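Local coordinates for uncharacterized protein (Streptococcus mutans, PDB 3L7Y) that probably acts as a magnesium-dependent phosphatase of the haloacid dehalogenase-like hydrolase family, with a magnesium ion bound in its active site, at residues M248-G253 and Y265-A270; M269-K274 and K285-S290. One frame throughout, in Å; residues are numbered along the deposited sequence.

Contact 1 of 2, residues M248-G253 and Y265-A270. With MG (magnesium ion), chain B.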
loop_
_atom_site.group_PDB
_atom_site.type_symbol
_atom_site.label_atom_id
_atom_site.label_comp_id
_atom_site.label_asym_id
_atom_site.label_seq_id
_atom_site.Cartn_x
_atom_site.Cartn_y
_atom_site.Cartn_z
ATOM N N MET A 248 10.360 12.606 -4.206
ATOM C CA MET A 248 9.849 12.139 -5.482
ATOM C C MET A 248 9.039 10.875 -5.201
ATOM O O MET A 248 9.495 10.014 -4.451
ATOM C CB MET A 248 11.003 11.836 -6.443
ATOM C CG MET A 248 10.599 11.097 -7.717
ATOM S SD MET A 248 12.039 10.566 -8.690
ATOM C CE MET A 248 12.486 12.132 -9.440
ATOM N N ALA A 249 7.850 10.767 -5.790
ATOM C CA ALA A 249 6.933 9.670 -5.490
ATOM C C ALA A 249 6.121 9.243 -6.708
ATOM O O ALA A 249 5.717 10.086 -7.511
ATOM C CB ALA A 249 6.001 10.068 -4.359
ATOM N N PHE A 250 5.884 7.935 -6.829
ATOM C CA PHE A 250 5.143 7.342 -7.945
ATOM C C PHE A 250 3.912 6.576 -7.463
ATOM O O PHE A 250 3.994 5.869 -6.484
ATOM C CB PHE A 250 6.033 6.349 -8.702
ATOM C CG PHE A 250 7.299 6.956 -9.250
ATOM C CD1 PHE A 250 8.425 7.057 -8.453
ATOM C CD2 PHE A 250 7.348 7.414 -10.559
ATOM C CE1 PHE A 250 9.593 7.606 -8.936
ATOM C CE2 PHE A 250 8.518 7.970 -11.070
ATOM C CZ PHE A 250 9.641 8.073 -10.256
ATOM N N GLY A 251 2.789 6.685 -8.169
ATOM C CA GLY A 251 1.591 5.949 -7.800
ATOM C C GLY A 251 0.666 5.767 -8.990
ATOM O O GLY A 251 0.851 6.410 -10.036
ATOM N N ASP A 252 -0.318 4.881 -8.840
ATOM C CA ASP A 252 -1.319 4.665 -9.873
ATOM C C ASP A 252 -2.710 4.486 -9.278
ATOM O O ASP A 252 -3.656 4.232 -10.016
ATOM C CB ASP A 252 -0.986 3.449 -10.746
ATOM C CG ASP A 252 -1.404 2.130 -10.102
ATOM O OD1 ASP A 252 -1.825 1.204 -10.827
ATOM O OD2 ASP A 252 -1.309 2.018 -8.866
ATOM N N GLY A 253 -2.843 4.639 -7.960
ATOM C CA GLY A 253 -4.095 4.295 -7.294
ATOM C C GLY A 253 -4.656 5.281 -6.279
ATOM O O GLY A 253 -3.959 6.173 -5.812
ATOM N N TYR A 265 7.866 16.232 -6.252
ATOM C CA TYR A 265 8.094 15.503 -7.511
ATOM C C TYR A 265 7.209 14.253 -7.631
ATOM O O TYR A 265 7.673 13.095 -7.560
ATOM C CB TYR A 265 9.581 15.216 -7.732
ATOM C CG TYR A 265 10.416 16.467 -7.592
ATOM C CD1 TYR A 265 10.457 17.425 -8.612
ATOM C CD2 TYR A 265 11.125 16.725 -6.426
ATOM C CE1 TYR A 265 11.209 18.596 -8.477
ATOM C CE2 TYR A 265 11.866 17.891 -6.281
ATOM C CZ TYR A 265 11.910 18.816 -7.306
ATOM O OH TYR A 265 12.653 19.961 -7.149
ATOM N N SER A 266 5.919 14.514 -7.823
ATOM C CA SER A 266 4.895 13.478 -7.807
ATOM C C SER A 266 4.566 13.023 -9.220
ATOM O O SER A 266 4.239 13.847 -10.109
ATOM C CB SER A 266 3.642 14.006 -7.116
ATOM O OG SER A 266 3.375 15.329 -7.539
ATOM N N TYR A 267 4.663 11.709 -9.419
ATOM C CA TYR A 267 4.487 11.094 -10.731
ATOM C C TYR A 267 3.301 10.135 -10.732
ATOM O O TYR A 267 3.314 9.158 -9.991
ATOM C CB TYR A 267 5.760 10.326 -11.140
ATOM C CG TYR A 267 6.918 11.219 -11.521
ATOM C CD1 TYR A 267 7.134 11.584 -12.848
ATOM C CD2 TYR A 267 7.764 11.733 -10.553
ATOM C CE1 TYR A 267 8.196 12.429 -13.203
ATOM C CE2 TYR A 267 8.820 12.569 -10.890
ATOM C CZ TYR A 267 9.028 12.916 -12.214
ATOM O OH TYR A 267 10.076 13.746 -12.540
ATOM N N ALA A 268 2.285 10.414 -11.553
ATOM C CA ALA A 268 1.261 9.417 -11.850
ATOM C C ALA A 268 1.699 8.592 -13.046
ATOM O O ALA A 268 2.172 9.140 -14.039
ATOM C CB ALA A 268 -0.085 10.083 -12.138
ATOM N N MET A 269 1.540 7.276 -12.960
ATOM C CA MET A 269 1.861 6.404 -14.078
ATOM C C MET A 269 0.915 6.692 -15.241
ATOM O O MET A 269 -0.239 7.070 -15.029
ATOM C CB MET A 269 1.767 4.932 -13.658
ATOM C CG MET A 269 2.582 4.586 -12.416
ATOM S SD MET A 269 4.333 4.997 -12.617
ATOM C CE MET A 269 4.816 3.869 -13.933
ATOM N N ALA A 270 1.407 6.533 -16.468
ATOM C CA ALA A 270 0.561 6.710 -17.652
ATOM C C ALA A 270 -0.723 5.883 -17.566
ATOM O O ALA A 270 -1.744 6.268 -18.143
ATOM C CB ALA A 270 1.325 6.364 -18.929
HETATM MG MG MG B . -1.268 0.353 -7.207
HETATM O O HOH W 1 -2.805 -0.493 -8.956
HETATM O O HOH W 2 -3.603 -0.159 -6.505
HETATM O O HOH W 3 -1.878 1.939 -5.427
HETATM O O HOH W 4 -0.952 -1.295 -5.259
#
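Ala249 O takes the shortest hydrogen bond between the two strands, from Tyr267 N at 2.7 Å, and the CA of Ser266 adds a weaker CH...O approach to the same oxygen. Three further backbone bonds continue the ladder: Ala249 N to Tyr265 O, Gly251 N to Tyr267 O and Met269 N to Gly251 O. Residues 248-251 and 265-268 thus run as neighbouring parallel strands, their axes 16° apart, joined by helix 257-262 in a beta-alpha-beta unit.

Met248, Phe250, Tyr265 and Tyr267 share one face of the sheet. There the side chains of Phe250 and Tyr267 run alongside each other in one direction; their rings, 21° from parallel and with centroids 5.0 Å apart, are offset with little overlap. The closer touch is at the root of the tyrosine, where Phe250 CD2 comes to 3.4 Å from Tyr267 CB. Met248, extended through chi2 and bent only at chi3 (-77°), crosses the tyrosine obliquely; its CG is 3.9 Å from Tyr267 CE2, and SD makes a slanting Met-aromatic contact. Helix 291-301 packs over this face through Val292 and Val295.

Beyond the last rung the chain turns to Asp252, whose OD2 binds the magnesium ion at 2.4 Å. Asp43 OD2 and the backbone O of Asp45 complete the protein ligands beside four waters, and water 1 also donates to Asp252 OD1 at 2.7 Å. Both carboxylate oxygens are therefore engaged, one by metal and one by metal-bound water, which restricts the rotation of the carboxylate just past the carboxyl end of strand 247-251.

Contact 2 of 2, residues M269-K274 and K285-S290; sequences MANAPK and KSNDES
Asn287 ND2 lies over one face of the Asn271 side-chain amide, 3.2 Å from Asn271 CG; the two amide planes are 38° apart, and the side chains cross at about a right angle. From the same face the backbone N of Asn287 donates to Asn271 OD1 at 2.9 Å, 37° out of the carbonyl plane, so the bond does not follow a lone pair. Near that plane, beyond the oxygen, is Ser286 CA, 3.2 Å from Asn271 OD1. The 3.3 Å between Asn271 ND2 and Asn287 ND2 separates two donors and is no bond; Asn271 ND2 is instead bonded to Gly46 O. With chi1 at 49°, Asn271 CG stands between its own N and carbonyl carbon, which carries the amide across to the 285-290 segment.

The two loops follow the neighbouring parallel strands 265-268 and 282-283, at their carboxyl ends, and their backbones approach at Ala270 and Ser286. A weak hydrogen bond runs from Ala270 N to Lys285 O, and Ala270 CB rests 3.6 Å from Ser286 N. Met269 reaches the same carbonyl from another direction: bends at chi2 and chi3 bring its CE to 3.2 Å from Lys285 O, with Asn287 N also close by.

Each segment is also bonded within itself. Residues 269-272 form a type I turn, closed by Ala272 N to Met269 O, while Glu289 N bonds to Ser286 O at 2.9 Å.

Asn271 thus ties its own loop to the 285-290 loop through OD1 and to helix 44-48 through ND2, an engagement that fixes its flip and holds it beside the magnesium ligand Asp252.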
loop_
_atom_site.group_PDB
_atom_site.type_symbol
_atom_site.label_atom_id
_atom_site.label_comp_id
_atom_site.label_asym_id
_atom_site.label_seq_id
_atom_site.Cartn_x
_atom_site.Cartn_y
_atom_site.Cartn_z
ATOM N N MET A 269 1.540 7.276 -12.960
ATOM C CA MET A 269 1.861 6.404 -14.078
ATOM C C MET A 269 0.915 6.692 -15.241
ATOM O O MET A 269 -0.239 7.070 -15.029
ATOM C CB MET A 269 1.767 4.932 -13.658
ATOM C CG MET A 269 2.582 4.586 -12.416
ATOM S SD MET A 269 4.333 4.997 -12.617
ATOM C CE MET A 269 4.816 3.869 -13.933
ATOM N N ALA A 270 1.407 6.533 -16.468
ATOM C CA ALA A 270 0.561 6.710 -17.652
ATOM C C ALA A 270 -0.723 5.883 -17.566
ATOM O O ALA A 270 -1.744 6.268 -18.143
ATOM C CB ALA A 270 1.325 6.364 -18.929
ATOM N N ASN A 271 -0.661 4.749 -16.864
ATOM C CA ASN A 271 -1.822 3.851 -16.724
ATOM C C ASN A 271 -2.780 4.189 -15.586
ATOM O O ASN A 271 -3.805 3.541 -15.427
ATOM C CB ASN A 271 -1.379 2.384 -16.592
ATOM C CG ASN A 271 -0.291 2.196 -15.562
ATOM O OD1 ASN A 271 0.861 2.552 -15.801
ATOM N ND2 ASN A 271 -0.649 1.640 -14.400
ATOM N N ALA A 272 -2.454 5.198 -14.791
ATOM C CA ALA A 272 -3.318 5.578 -13.684
ATOM C C ALA A 272 -4.603 6.222 -14.202
ATOM O O ALA A 272 -4.635 6.711 -15.328
ATOM C CB ALA A 272 -2.577 6.513 -12.723
ATOM N N PRO A 273 -5.673 6.196 -13.391
ATOM C CA PRO A 273 -6.957 6.809 -13.745
ATOM C C PRO A 273 -6.892 8.306 -13.565
ATOM O O PRO A 273 -6.023 8.793 -12.837
ATOM C CB PRO A 273 -7.938 6.246 -12.706
ATOM C CG PRO A 273 -7.133 5.339 -11.800
ATOM C CD PRO A 273 -5.688 5.593 -12.048
ATOM N N LYS A 274 -7.829 9.015 -14.191
ATOM C CA LYS A 274 -7.841 10.472 -14.196
ATOM C C LYS A 274 -7.666 11.110 -12.826
ATOM O O LYS A 274 -6.909 12.069 -12.676
ATOM C CB LYS A 274 -9.131 10.990 -14.843
ATOM C CG LYS A 274 -9.461 10.319 -16.164
ATOM C CD LYS A 274 -8.225 10.176 -17.046
ATOM C CE LYS A 274 -7.901 11.465 -17.784
ATOM N NZ LYS A 274 -8.865 11.741 -18.895
ATOM N N LYS A 285 5.797 7.198 -17.924
ATOM C CA LYS A 285 5.308 6.124 -18.789
ATOM C C LYS A 285 4.538 5.107 -17.965
ATOM O O LYS A 285 4.404 5.266 -16.760
ATOM C CB LYS A 285 6.442 5.444 -19.552
ATOM C CG LYS A 285 6.706 6.106 -20.879
ATOM C CD LYS A 285 7.636 7.275 -20.729
ATOM C CE LYS A 285 8.991 6.916 -21.297
ATOM N NZ LYS A 285 9.215 5.469 -21.103
ATOM N N SER A 286 4.022 4.071 -18.613
ATOM C CA SER A 286 3.212 3.074 -17.911
ATOM C C SER A 286 4.106 2.129 -17.125
ATOM O O SER A 286 5.309 2.073 -17.353
ATOM C CB SER A 286 2.405 2.258 -18.910
ATOM O OG SER A 286 3.250 1.323 -19.559
ATOM N N ASN A 287 3.514 1.372 -16.206
ATOM C CA ASN A 287 4.278 0.399 -15.451
ATOM C C ASN A 287 4.803 -0.711 -16.352
ATOM O O ASN A 287 5.687 -1.454 -15.958
ATOM C CB ASN A 287 3.440 -0.189 -14.310
ATOM C CG ASN A 287 2.251 -0.996 -14.805
ATOM O OD1 ASN A 287 1.960 -2.088 -14.289
ATOM N ND2 ASN A 287 1.544 -0.459 -15.793
ATOM N N ASP A 288 4.253 -0.828 -17.560
ATOM C CA ASP A 288 4.733 -1.842 -18.495
ATOM C C ASP A 288 5.814 -1.281 -19.415
ATOM O O ASP A 288 6.306 -1.970 -20.304
ATOM C CB ASP A 288 3.583 -2.437 -19.307
ATOM C CG ASP A 288 2.782 -3.462 -18.520
ATOM O OD1 ASP A 288 3.362 -4.107 -17.625
ATOM O OD2 ASP A 288 1.574 -3.621 -18.792
ATOM N N GLU A 289 6.177 -0.021 -19.202
ATOM C CA GLU A 289 7.347 0.525 -19.869
ATOM C C GLU A 289 8.365 1.030 -18.863
ATOM O O GLU A 289 9.046 2.029 -19.105
ATOM C CB GLU A 289 6.968 1.654 -20.819
ATOM C CG GLU A 289 5.849 1.310 -21.769
ATOM C CD GLU A 289 5.603 2.416 -22.769
ATOM O OE1 GLU A 289 6.583 3.077 -23.169
ATOM O OE2 GLU A 289 4.434 2.628 -23.151
ATOM N N SER A 290 8.466 0.346 -17.727
ATOM C CA SER A 290 9.453 0.725 -16.722
ATOM C C SER A 290 9.390 2.219 -16.403
ATOM O O SER A 290 10.422 2.892 -16.300
ATOM C CB SER A 290 10.860 0.346 -17.189
ATOM O OG SER A 290 11.071 -1.046 -17.035
#

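How the contacts relate
Contact 1 and contact 2 lie on the same side of the chain's centre, about 9 Å apart between their own centres, and share Met269 and Ala270. Along the chain, 248-253 comes first, then the continuous run 265-274, and finally 285-290. Contact 1 joins two neighbouring strands of the large mixed sheet; contact 2 joins the loops that follow strands 265-268 and 282-283 and lead into helices 274-279 and 291-301. Direct packing links them where Asp252 O lies 3.2 Å from Pro273 CD. Together they illustrate a recurrent principle of Rossmann-like hydrolases: successive parallel strands place the loops at their carboxyl ends on one side; here the first carries the metal ligand Asp252 and the next packs against it.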